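Local coordinates for uncharacterized protein (Uncultured organism, PDB 5IBZ) that binds acetylphosphate in its pocket and probably has arylformamidase activity, as is general for the cyclase family, at residues V245-A251 and V277-W283; L55-I59 and G110-W114. All coordinates share one frame. Residue numbers count along the deposited sequence, not the author numbering.

Interaction 1: V245-A251 and V277-W283. With UVW (acetylphosphate), chain F.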
ATOM      1  N   VAL B 245      13.634  26.115  -2.788  1.00  7.12           N
ATOM      2  CA  VAL B 245      12.567  26.934  -3.337  1.00  7.00           C
ATOM      3  C   VAL B 245      11.313  26.088  -3.377  1.00  7.48           C
ATOM      4  O   VAL B 245      11.323  25.007  -3.968  1.00  7.75           O
ATOM      5  CB  VAL B 245      12.903  27.435  -4.747  1.00  8.01           C
ATOM      6  CG1 VAL B 245      11.819  28.297  -5.303  1.00  8.96           C
ATOM      7  CG2 VAL B 245      14.217  28.212  -4.748  1.00  9.87           C
ATOM      8  N   ALA B 246      10.267  26.575  -2.723  1.00  7.26           N
ATOM      9  CA  ALA B 246       9.005  25.862  -2.682  1.00  6.77           C
ATOM     10  C   ALA B 246       7.910  26.721  -3.263  1.00  7.01           C
ATOM     11  O   ALA B 246       8.000  27.943  -3.230  1.00  8.58           O
ATOM     12  CB  ALA B 246       8.663  25.475  -1.290  1.00  9.48           C
ATOM     13  N   ALA B 247       6.843  26.073  -3.730  1.00  8.76           N
ATOM     14  CA  ALA B 247       5.698  26.794  -4.274  1.00  7.63           C
ATOM     15  C   ALA B 247       4.384  26.050  -4.054  1.00  7.08           C
ATOM     16  O   ALA B 247       4.362  24.855  -3.712  1.00  8.38           O
ATOM     17  CB  ALA B 247       5.890  27.063  -5.771  1.00  8.44           C
ATOM     18  N   ASP B 248       3.299  26.801  -4.218  1.00  7.24           N
ATOM     19  CA  ASP B 248       1.947  26.271  -4.149  1.00  8.14           C
ATOM     20  C   ASP B 248       1.417  25.888  -5.542  1.00 10.21           C
ATOM     21  O   ASP B 248       0.223  26.014  -5.835  1.00 10.07           O
ATOM     22  CB  ASP B 248       1.027  27.295  -3.500  1.00  8.57           C
ATOM     23  CG  ASP B 248       0.885  28.539  -4.331  1.00 10.61           C
ATOM     24  OD1 ASP B 248       1.699  28.678  -5.274  1.00  8.84           O
ATOM     25  OD2 ASP B 248      -0.027  29.370  -4.048  1.00  9.97           O
ATOM     26  N   ASN B 249       2.308  25.411  -6.402  1.00  7.98           N
ATOM     27  CA  ASN B 249       1.889  24.754  -7.641  1.00  8.00           C
ATOM     28  C   ASN B 249       2.359  23.300  -7.569  1.00  9.73           C
ATOM     29  O   ASN B 249       2.750  22.819  -6.486  1.00 11.48           O
ATOM     30  CB  ASN B 249       2.403  25.495  -8.880  1.00  8.17           C
ATOM     31  CG  ASN B 249       3.906  25.598  -8.927  1.00  8.05           C
ATOM     32  OD1 ASN B 249       4.606  24.928  -8.168  1.00  9.20           O
ATOM     33  ND2 ASN B 249       4.418  26.429  -9.848  1.00  8.20           N
ATOM     34  N   ILE B 250       2.310  22.567  -8.678  1.00  8.12           N
ATOM     35  CA  ILE B 250       2.594  21.139  -8.639  1.00  8.63           C
ATOM     36  C   ILE B 250       4.016  20.835  -9.116  1.00 11.86           C
ATOM     37  O   ILE B 250       4.645  19.887  -8.645  1.00 11.33           O
ATOM     38  CB  ILE B 250       1.595  20.320  -9.504  1.00 12.62           C
ATOM     39  CG1 ILE B 250       0.161  20.818  -9.317  1.00 10.53           C
ATOM     40  CG2 ILE B 250       1.711  18.858  -9.166  1.00 13.68           C
ATOM     41  CD1 ILE B 250      -0.360  20.831  -7.887  1.00 13.63           C
ATOM     42  N   ALA B 251       4.537  21.655 -10.026  1.00 10.65           N
ATOM     43  CA  ALA B 251       5.828  21.380 -10.655  1.00 11.96           C
ATOM     44  C   ALA B 251       6.929  22.417 -10.410  1.00 12.52           C
ATOM     45  O   ALA B 251       8.004  22.299 -10.993  1.00 11.02           O
ATOM     46  CB  ALA B 251       5.625  21.237 -12.143  1.00 14.08           C
ATOM     47  N   VAL B 277      19.996  22.645  -5.252  1.00  7.69           N
ATOM     48  CA  VAL B 277      18.928  23.377  -4.560  1.00  7.48           C
ATOM     49  C   VAL B 277      17.650  22.532  -4.544  1.00  7.28           C
ATOM     50  O   VAL B 277      17.248  22.001  -5.566  1.00  8.63           O
ATOM     51  CB  VAL B 277      18.704  24.733  -5.254  1.00  8.79           C
ATOM     52  CG1 VAL B 277      17.426  25.416  -4.764  1.00  7.42           C
ATOM     53  CG2 VAL B 277      19.915  25.655  -5.018  1.00  9.85           C
ATOM     54  N   TYR B 278      17.032  22.407  -3.375  1.00  7.08           N
ATOM     55  CA  TYR B 278      15.865  21.567  -3.185  1.00  8.01           C
ATOM     56  C   TYR B 278      14.612  22.239  -3.720  1.00 10.00           C
ATOM     57  O   TYR B 278      14.504  23.466  -3.749  1.00  7.98           O
ATOM     58  CB  TYR B 278      15.707  21.229  -1.684  1.00  7.84           C
ATOM     59  CG  TYR B 278      16.875  20.412  -1.197  1.00  7.60           C
ATOM     60  CD1 TYR B 278      18.073  21.026  -0.850  1.00 10.44           C
ATOM     61  CD2 TYR B 278      16.815  19.034  -1.134  1.00  9.14           C
ATOM     62  CE1 TYR B 278      19.167  20.290  -0.456  1.00  9.22           C
ATOM     63  CE2 TYR B 278      17.896  18.286  -0.728  1.00  7.91           C
ATOM     64  CZ  TYR B 278      19.088  18.915  -0.404  1.00  7.33           C
ATOM     65  OH  TYR B 278      20.191  18.171   0.005  1.00 10.61           O
ATOM     66  N   ILE B 279      13.681  21.400  -4.166  1.00  8.52           N
ATOM     67  CA  ILE B 279      12.419  21.847  -4.726  1.00  6.84           C
ATOM     68  C   ILE B 279      11.256  21.394  -3.858  1.00  8.28           C
ATOM     69  O   ILE B 279      11.109  20.205  -3.558  1.00  9.02           O
ATOM     70  CB  ILE B 279      12.234  21.308  -6.169  1.00  7.17           C
ATOM     71  CG1 ILE B 279      13.275  21.935  -7.112  1.00  8.33           C
ATOM     72  CG2 ILE B 279      10.812  21.507  -6.642  1.00  9.95           C
ATOM     73  CD1 ILE B 279      13.220  21.447  -8.521  1.00 10.06           C
ATOM     74  N   GLY B 280      10.420  22.355  -3.472  1.00  7.23           N
ATOM     75  CA  GLY B 280       9.214  22.082  -2.707  1.00  8.44           C
ATOM     76  C   GLY B 280       7.977  22.321  -3.549  1.00  6.65           C
ATOM     77  O   GLY B 280       7.912  23.292  -4.309  1.00  8.60           O
ATOM     78  N   GLU B 281       7.005  21.416  -3.452  1.00  7.16           N
ATOM     79  CA  GLU B 281       5.823  21.493  -4.303  1.00  7.47           C
ATOM     80  C   GLU B 281       4.560  21.212  -3.525  1.00  8.35           C
ATOM     81  O   GLU B 281       4.581  20.488  -2.522  1.00  8.16           O
ATOM     82  CB  GLU B 281       5.926  20.506  -5.475  1.00  8.81           C
ATOM     83  CG  GLU B 281       7.051  20.879  -6.435  1.00 10.44           C
ATOM     84  CD  GLU B 281       7.425  19.789  -7.418  1.00 13.30           C
ATOM     85  OE1 GLU B 281       7.093  18.610  -7.198  1.00 15.82           O
ATOM     86  OE2 GLU B 281       8.044  20.154  -8.436  1.00 13.57           O
ATOM     87  N   ILE B 282       3.463  21.750  -4.030  1.00  7.40           N
ATOM     88  CA  ILE B 282       2.110  21.589  -3.467  1.00  9.19           C
ATOM     89  C   ILE B 282       2.021  22.085  -2.014  1.00  7.64           C
ATOM     90  O   ILE B 282       1.302  21.551  -1.163  1.00  7.82           O
ATOM     91  CB  ILE B 282       1.585  20.114  -3.547  1.00  7.76           C
ATOM     92  CG1 ILE B 282       2.154  19.381  -4.780  1.00  8.87           C
ATOM     93  CG2 ILE B 282       0.065  20.166  -3.592  1.00  9.03           C
ATOM     94  CD1 ILE B 282       1.555  17.998  -5.026  1.00 10.19           C
ATOM     95  N   TRP B 283       2.717  23.173  -1.733  1.00  8.04           N
ATOM     96  CA  TRP B 283       2.535  23.853  -0.458  1.00  8.95           C
ATOM     97  C   TRP B 283       1.251  24.686  -0.506  1.00  7.84           C
ATOM     98  O   TRP B 283       0.737  24.991  -1.589  1.00  9.14           O
ATOM     99  CB  TRP B 283       3.760  24.734  -0.132  1.00  8.83           C
ATOM    100  CG  TRP B 283       5.042  23.975   0.147  1.00  7.09           C
ATOM    101  CD1 TRP B 283       5.444  22.799  -0.413  1.00  8.10           C
ATOM    102  CD2 TRP B 283       6.085  24.361   1.052  1.00  6.53           C
ATOM    103  NE1 TRP B 283       6.678  22.425   0.083  1.00  7.75           N
ATOM    104  CE2 TRP B 283       7.089  23.368   0.987  1.00  7.84           C
ATOM    105  CE3 TRP B 283       6.260  25.442   1.923  1.00  6.59           C
ATOM    106  CZ2 TRP B 283       8.254  23.442   1.738  1.00  7.42           C
ATOM    107  CZ3 TRP B 283       7.423  25.512   2.669  1.00  6.84           C
ATOM    108  CH2 TRP B 283       8.397  24.522   2.576  1.00  6.47           C
TER
HETATM  109  C1  UVW F 401       6.658  16.258 -12.518  1.00 44.05           C
HETATM  110  O1  UVW F 401       6.425  15.173 -12.104  1.00 54.91           O
HETATM  111  C1M UVW F 401       6.279  16.629 -13.949  1.00 43.15           C
HETATM  112  O2  UVW F 401       7.277  17.220 -11.715  1.00 27.99           O
HETATM  113  P   UVW F 401       7.867  16.903 -10.213  1.00 20.73           P
HETATM  114  O1P UVW F 401       8.690  15.636 -10.207  1.00 22.07           O
HETATM  115  O2P UVW F 401       8.718  18.097  -9.847  1.00 26.99           O
HETATM  116  O3P UVW F 401       6.759  16.755  -9.202  1.00 27.93           O

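Interaction 2: L55-I59 and G110-W114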
ATOM      1  N   LEU B  55       1.656  25.019   6.214  1.00  7.49           N
ATOM      2  CA  LEU B  55       1.696  25.258   4.780  1.00  7.58           C
ATOM      3  C   LEU B  55       1.478  23.964   4.006  1.00  8.43           C
ATOM      4  O   LEU B  55       1.918  23.833   2.865  1.00  8.39           O
ATOM      5  CB  LEU B  55       3.037  25.908   4.379  1.00  7.60           C
ATOM      6  CG  LEU B  55       3.469  27.070   5.285  1.00  8.63           C
ATOM      7  CD1 LEU B  55       4.776  27.659   4.761  1.00  9.07           C
ATOM      8  CD2 LEU B  55       2.421  28.157   5.351  1.00  7.67           C
ATOM      9  N   ALA B  56       0.795  23.016   4.627  1.00  9.29           N
ATOM     10  CA  ALA B  56       0.468  21.753   3.972  1.00  8.68           C
ATOM     11  C   ALA B  56      -0.964  21.691   3.464  1.00 10.15           C
ATOM     12  O   ALA B  56      -1.879  22.258   4.065  1.00  9.33           O
ATOM     13  CB  ALA B  56       0.711  20.596   4.928  1.00  8.36           C
ATOM     14  N   ILE B  57      -1.149  20.957   2.382  1.00  7.21           N
ATOM     15  CA  ILE B  57      -2.490  20.497   2.007  1.00  7.45           C
ATOM     16  C   ILE B  57      -2.807  19.227   2.798  1.00  7.97           C
ATOM     17  O   ILE B  57      -1.908  18.534   3.287  1.00  8.82           O
ATOM     18  CB  ILE B  57      -2.631  20.226   0.501  1.00  7.78           C
ATOM     19  CG1 ILE B  57      -1.672  19.145  -0.001  1.00  9.43           C
ATOM     20  CG2 ILE B  57      -2.449  21.506  -0.274  1.00  9.80           C
ATOM     21  CD1 ILE B  57      -2.144  18.496  -1.313  1.00  8.77           C
ATOM     22  N   PRO B  58      -4.095  18.908   2.916  1.00  7.57           N
ATOM     23  CA  PRO B  58      -4.413  17.655   3.607  1.00  8.40           C
ATOM     24  C   PRO B  58      -3.930  16.443   2.837  1.00  7.26           C
ATOM     25  O   PRO B  58      -4.081  16.397   1.595  1.00  9.08           O
ATOM     26  CB  PRO B  58      -5.943  17.676   3.711  1.00 11.20           C
ATOM     27  CG  PRO B  58      -6.400  18.663   2.700  1.00 14.74           C
ATOM     28  CD  PRO B  58      -5.286  19.675   2.551  1.00  8.96           C
ATOM     29  N   ILE B  59      -3.361  15.486   3.564  1.00  8.75           N
ATOM     30  CA  ILE B  59      -3.019  14.183   2.998  1.00  9.51           C
ATOM     31  C   ILE B  59      -4.280  13.335   2.981  1.00  9.20           C
ATOM     32  O   ILE B  59      -4.729  12.838   4.022  1.00 10.69           O
ATOM     33  CB  ILE B  59      -1.926  13.481   3.782  1.00  9.32           C
ATOM     34  CG1 ILE B  59      -0.646  14.340   3.776  1.00  8.28           C
ATOM     35  CG2 ILE B  59      -1.659  12.087   3.205  1.00  8.36           C
ATOM     36  CD1 ILE B  59       0.523  13.764   4.499  1.00  8.64           C
ATOM     37  N   GLY B 110       3.527  12.751  -3.515  1.00  8.57           N
ATOM     38  CA  GLY B 110       2.086  12.746  -3.693  1.00 10.49           C
ATOM     39  C   GLY B 110       1.305  13.832  -2.973  1.00 12.77           C
ATOM     40  O   GLY B 110       0.090  13.868  -3.085  1.00 11.72           O
ATOM     41  N   SER B 111       1.999  14.713  -2.260  1.00  8.30           N
ATOM     42  CA  SER B 111       1.356  15.744  -1.452  1.00  6.89           C
ATOM     43  C   SER B 111       2.329  16.912  -1.275  1.00  8.62           C
ATOM     44  O   SER B 111       3.297  17.025  -2.013  1.00  8.93           O
ATOM     45  CB  SER B 111       0.910  15.173  -0.101  1.00 10.50           C
ATOM     46  OG  SER B 111       0.008  16.038   0.569  1.00  9.86           O
ATOM     47  N   THR B 112       2.083  17.791  -0.306  1.00  8.36           N
ATOM     48  CA  THR B 112       3.084  18.775   0.093  1.00  6.77           C
ATOM     49  C   THR B 112       4.415  18.049   0.285  1.00  8.13           C
ATOM     50  O   THR B 112       4.474  17.037   0.975  1.00  9.24           O
ATOM     51  CB  THR B 112       2.656  19.494   1.378  1.00  7.21           C
ATOM     52  OG1 THR B 112       1.379  20.121   1.156  1.00  8.95           O
ATOM     53  CG2 THR B 112       3.692  20.499   1.803  1.00  8.15           C
ATOM     54  N   GLN B 113       5.477  18.561  -0.328  1.00  7.37           N
ATOM     55  CA  GLN B 113       6.702  17.779  -0.442  1.00  8.12           C
ATOM     56  C   GLN B 113       7.963  18.605  -0.558  1.00  7.63           C
ATOM     57  O   GLN B 113       7.930  19.761  -1.004  1.00  7.47           O
ATOM     58  CB  GLN B 113       6.615  16.860  -1.673  1.00  7.12           C
ATOM     59  CG  GLN B 113       6.704  17.610  -3.010  1.00  7.83           C
ATOM     60  CD  GLN B 113       6.282  16.751  -4.179  1.00 11.10           C
ATOM     61  OE1 GLN B 113       7.094  16.266  -4.960  1.00 11.71           O
ATOM     62  NE2 GLN B 113       5.003  16.517  -4.263  1.00 11.71           N
ATOM     63  N   TRP B 114       9.066  17.969  -0.177  1.00  6.69           N
ATOM     64  CA  TRP B 114      10.406  18.310  -0.677  1.00  6.40           C
ATOM     65  C   TRP B 114      10.827  17.220  -1.645  1.00  7.34           C
ATOM     66  O   TRP B 114      10.575  16.034  -1.396  1.00  9.53           O
ATOM     67  CB  TRP B 114      11.469  18.375   0.412  1.00  8.24           C
ATOM     68  CG  TRP B 114      11.498  19.584   1.244  1.00  7.29           C
ATOM     69  CD1 TRP B 114      11.328  19.628   2.586  1.00 10.27           C
ATOM     70  CD2 TRP B 114      11.756  20.932   0.828  1.00  8.99           C
ATOM     71  NE1 TRP B 114      11.461  20.915   3.043  1.00  9.22           N
ATOM     72  CE2 TRP B 114      11.721  21.738   1.987  1.00  9.41           C
ATOM     73  CE3 TRP B 114      12.000  21.535  -0.395  1.00  8.44           C
ATOM     74  CZ2 TRP B 114      11.905  23.105   1.947  1.00  8.62           C
ATOM     75  CZ3 TRP B 114      12.208  22.894  -0.433  1.00  9.21           C
ATOM     76  CH2 TRP B 114      12.147  23.670   0.733  1.00  8.13           C
TER
HETATM   77  O   HOH W   1       0.555  17.407   3.050  1.00  9.39           O
HETATM   78  O   HOH W   2      -2.428  15.170  -0.327  1.00  9.21           O

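Interaction 1: V245-A251 and V277-W283
A methyl group lying on an indole forms the apolar centre here: Ala246 CB sits 3.6 Å from the centroid of the six-membered ring of Trp283, over its face, in a CH-pi contact. Around it the chain builds a beta-alpha-beta crossover, in which strand 244-247, helix 266-275 and strand 278-281 follow one another and the two strands lie side by side, parallel, with the short segments 245-247 and 278-281 at 12°. Small residues let them close up. The CA atoms of Ala246 and Gly280 are 3.8 Å apart, and a CB on Gly280 would fall only 2.6 Å from Ala246 CB, a clash that the bare glycine avoids. Apolar contacts flank this point, Val245 CG2 to Val277 CG1 at 4.3 Å and Ile250 CG2 to Ile282 CD1 at 4.2 Å.

The backbone ladder follows parallel geometry: Val245 N donates to Tyr278 O (2.9 Å), Gly280 N to Val245 O (2.8 Å) and Ala247 N to Gly280 O (3.0 Å). Beyond it the pairing becomes irregular. Ile282 N donates to Asn249 O (2.8 Å), and the positive phi and psi of Ile282 then turn the chain so that Trp283 N reaches Ala247 O (3.1 Å). Asp248 CB lies 3.0 Å from Trp283 O, while its carboxylate runs off to the amides of Thr204 and Gly205.

Where the strands end, the ligand pocket begins, as is common at the C-terminal ends of parallel strands. Acetylphosphate is hydrogen-bonded to His119, His268 and Arg69, while Glu281 points its carboxylate at the phosphate, with OE1 2.8 Å from O3P and OE2 2.6 Å from O2P of the ligand.

Interaction 2: L55-I59 and G110-W114
Two neighbouring hydroxyls, set in different rotamers, show how a loop can be pinned to the run just before a strand, without beta pairing. Thr112 adopts m, which turns OG1 to the loop, where it accepts a hydrogen bond from Ile57 N at 2.9 Å; the same hydroxyl also bonds to Ile282 O. The methyl stays near the loop as well, with Thr112 CG2 3.9 Å from Leu55 O. Ser111 is t, and its OG comes against aliphatic carbons, 3.6 Å from Ile57 CG1 and 3.7 Å from Ile59 CG1.

Ile57 takes the p rotamer, and its CG1 thereby lies close to both hydroxyls, 3.4 Å from Thr112 OG1. Ile59, in the extended m,t conformation, brings its own CG1 to Ser111 and continues onto Ile104.

In the fold, 55-59 leaves strand 52-54 of the mixed sheet, outermost within this chain, and 110-114 leads into strand 113-115, next to 314-316, outermost at the other end, so the contact links regions far apart in strand order. The loop also faces a second subunit, where Ala56 packs on Tyr308 and Ile59 on Ile309 of that neighbouring chain.

Water fills the gap at the Ser111 end, where Ile59 CA and Ser111 CA are 6.4 Å apart. One water donates to Ile57 O (2.7 Å) and a second to Pro58 O (2.8 Å); Ser111 OG is hydrogen-bonded to both, at 2.9 and 2.7 Å respectively. Gln113, with chi1 p, folds back along its own segment until NE2 donates to Ser111 O at 2.9 Å.

Overall arrangement
From the N terminus, the chain first passes through 55-59, makes the excursion that carries the two-stranded antiparallel sheet of 73-76 and 97-107, and returns at 110-114, where interaction 2 closes a loop of 50 residues. Strands 158-163 and 199-203 of the central sheet are laid down before 245-251, and interaction 1 closes a shorter loop of 25 residues that includes helix 266-275. The two loops are in series and neither nest nor cross. They meet in space because strands 278-281 and 113-115 are antiparallel neighbours: Gln113 N lies 3.1 Å from Glu281 O, a probable hydrogen bond, and the Trp114 ring packs on the backbone of Ile279 and Gly280.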